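Local coordinates for Ras-associated and pleckstrin homology domains-containing protein 1 (Homo sapiens, PDB 4GN1) that mediates localized membrane signals, is implicated in regulating lamellipodial dynamics, targets EVL and VASP to the leading edge, and negatively regulates cell adhesion, at residues Leu45-Val50 with Phe85-Glu90. Numbering follows the deposited sequence.
Sequences LDWSLV and FMERIE
Trp47 has Glu87 over one face of its indole and Phe85 on the opposite side. Glu87 CG sits above the six-membered ring, 3.6 Å from its centroid, in a CH-pi contact; beyond CG the chain runs extended, and the carboxylate stacks on the indole, planes 15° apart, with Glu87 OE2 3.6 Å from Trp47 CH2. Phe85, its CG anti to the backbone N (chi1 173°), offers a face to Trp47 CE3, which lies toward the rim, 3.5 Å from Phe85 CZ. The rings, 16° from parallel, are slid apart and barely overlap. At the edge of the Arg88 guanidinium, in plane, is the Glu90 carboxylate: Arg88 NE donates to Glu90 OE2 at 2.7 Å within a salt bridge, while Arg88 NH1 pairs with Glu59. In the ubiquitin-like fold of this Ras-associating domain, strands 47-53 and 83-87 are antiparallel neighbours, and helix 28-39 packs on the face carrying Trp47, Leu49 and Phe85. On the other face, Val50 CG2 touches Met86 CG and, at 4.0 Å, Arg88 CG. Ser48 and Met86 form the hydrogen-bonded pair. Asp46 O accepts twice: from Arg88 N at 2.8 Å and from Ser48 OG at 3.0 Å, the hydroxyl above the carbonyl plane.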
loop_
_atom_site.group_PDB
_atom_site.type_symbol
_atom_site.label_atom_id
_atom_site.label_comp_id
_atom_site.label_asym_id
_atom_site.label_seq_id
_atom_site.Cartn_x
_atom_site.Cartn_y
_atom_site.Cartn_z
ATOM N N LEU A 45 13.295 -6.615 9.171
ATOM C CA LEU A 45 12.793 -6.133 7.913
ATOM C C LEU A 45 11.350 -5.615 8.068
ATOM O O LEU A 45 10.885 -4.879 7.195
ATOM C CB LEU A 45 12.846 -7.275 6.883
ATOM C CG LEU A 45 11.732 -8.339 6.860
ATOM C CD1 LEU A 45 11.871 -9.187 5.612
ATOM C CD2 LEU A 45 11.698 -9.231 8.090
ATOM N N ASP A 46 10.669 -6.004 9.161
ATOM C CA ASP A 46 9.271 -5.624 9.438
ATOM C C ASP A 46 9.026 -4.254 10.099
ATOM O O ASP A 46 7.870 -3.789 10.154
ATOM C CB ASP A 46 8.572 -6.698 10.262
ATOM C CG ASP A 46 8.292 -7.956 9.457
ATOM O OD1 ASP A 46 7.873 -7.855 8.274
ATOM O OD2 ASP A 46 8.490 -9.052 10.009
ATOM N N TRP A 47 10.088 -3.630 10.611
ATOM C CA TRP A 47 9.988 -2.248 11.076
ATOM C C TRP A 47 9.626 -1.360 9.932
ATOM O O TRP A 47 10.216 -1.439 8.860
ATOM C CB TRP A 47 11.260 -1.780 11.787
ATOM C CG TRP A 47 11.394 -2.475 13.118
ATOM C CD1 TRP A 47 12.214 -3.551 13.429
ATOM C CD2 TRP A 47 10.627 -2.218 14.344
ATOM N NE1 TRP A 47 12.030 -3.949 14.736
ATOM C CE2 TRP A 47 11.101 -3.192 15.339
ATOM C CE3 TRP A 47 9.653 -1.300 14.711
ATOM C CZ2 TRP A 47 10.601 -3.232 16.630
ATOM C CZ3 TRP A 47 9.157 -1.343 16.023
ATOM C CH2 TRP A 47 9.623 -2.287 16.959
ATOM N N SER A 48 8.622 -0.524 10.145
ATOM C CA SER A 48 8.026 0.226 9.069
ATOM C C SER A 48 7.797 1.669 9.466
ATOM O O SER A 48 7.672 2.002 10.642
ATOM C CB SER A 48 6.685 -0.410 8.694
ATOM O OG SER A 48 6.855 -1.757 8.247
ATOM N N LEU A 49 7.734 2.524 8.469
ATOM C CA LEU A 49 7.344 3.887 8.690
ATOM C C LEU A 49 6.015 4.040 7.989
ATOM O O LEU A 49 5.857 3.713 6.790
ATOM C CB LEU A 49 8.378 4.861 8.144
ATOM C CG LEU A 49 8.309 6.292 8.683
ATOM C CD1 LEU A 49 8.643 6.417 10.177
ATOM C CD2 LEU A 49 9.239 7.172 7.863
ATOM N N VAL A 50 5.054 4.517 8.761
ATOM C CA VAL A 50 3.679 4.591 8.340
ATOM C C VAL A 50 3.258 6.056 8.417
ATOM O O VAL A 50 3.584 6.741 9.401
ATOM C CB VAL A 50 2.825 3.747 9.311
ATOM C CG1 VAL A 50 1.346 3.841 8.974
ATOM C CG2 VAL A 50 3.310 2.297 9.346
ATOM N N PHE A 85 6.294 4.814 13.589
ATOM C CA PHE A 85 7.313 3.795 13.526
ATOM C C PHE A 85 6.822 2.582 14.289
ATOM O O PHE A 85 6.711 2.628 15.499
ATOM C CB PHE A 85 8.594 4.342 14.135
ATOM C CG PHE A 85 9.678 3.330 14.286
ATOM C CD1 PHE A 85 10.317 2.803 13.170
ATOM C CD2 PHE A 85 10.072 2.921 15.532
ATOM C CE1 PHE A 85 11.335 1.877 13.310
ATOM C CE2 PHE A 85 11.090 1.997 15.683
ATOM C CZ PHE A 85 11.723 1.476 14.577
ATOM N N MET A 86 6.496 1.517 13.564
ATOM C CA MET A 86 5.962 0.262 14.135
ATOM C C MET A 86 6.264 -0.920 13.217
ATOM O O MET A 86 6.503 -0.748 12.036
ATOM C CB MET A 86 4.440 0.341 14.333
ATOM C CG MET A 86 3.664 0.724 13.075
ATOM S SD MET A 86 1.902 1.057 13.365
ATOM C CE MET A 86 1.501 -0.336 14.435
ATOM N N GLU A 87 6.249 -2.118 13.772
ATOM C CA GLU A 87 6.369 -3.321 12.987
ATOM C C GLU A 87 5.092 -3.523 12.211
ATOM O O GLU A 87 3.998 -3.508 12.782
ATOM C CB GLU A 87 6.534 -4.507 13.915
ATOM C CG GLU A 87 7.962 -4.840 14.258
ATOM C CD GLU A 87 8.009 -5.657 15.517
ATOM O OE1 GLU A 87 8.555 -6.769 15.468
ATOM O OE2 GLU A 87 7.462 -5.182 16.552
ATOM N N ARG A 88 5.214 -3.698 10.906
ATOM C CA ARG A 88 4.045 -4.068 10.106
ATOM C C ARG A 88 4.353 -5.340 9.321
ATOM O O ARG A 88 5.254 -5.358 8.483
ATOM C CB ARG A 88 3.629 -2.912 9.189
ATOM C CG ARG A 88 3.188 -1.642 9.935
ATOM C CD ARG A 88 1.878 -1.811 10.691
ATOM N NE ARG A 88 0.779 -2.046 9.758
ATOM C CZ ARG A 88 -0.132 -1.148 9.402
ATOM N NH1 ARG A 88 -0.130 0.062 9.940
ATOM N NH2 ARG A 88 -1.078 -1.489 8.537
ATOM N N ILE A 89 3.641 -6.423 9.598
ATOM C CA ILE A 89 3.894 -7.659 8.813
ATOM C C ILE A 89 3.442 -7.509 7.369
ATOM O O ILE A 89 4.074 -8.067 6.478
ATOM C CB ILE A 89 3.342 -8.954 9.467
ATOM C CG1 ILE A 89 1.807 -8.977 9.497
ATOM C CG2 ILE A 89 3.976 -9.138 10.851
ATOM C CD1 ILE A 89 1.206 -10.209 10.150
ATOM N N GLU A 90 2.397 -6.711 7.144
ATOM C CA GLU A 90 1.913 -6.441 5.798
ATOM C C GLU A 90 3.022 -6.049 4.810
ATOM O O GLU A 90 2.883 -6.315 3.616
ATOM C CB GLU A 90 0.865 -5.320 5.774
ATOM C CG GLU A 90 -0.438 -5.593 6.481
ATOM C CD GLU A 90 -0.592 -4.795 7.764
ATOM O OE1 GLU A 90 -1.746 -4.601 8.190
ATOM O OE2 GLU A 90 0.417 -4.358 8.349
#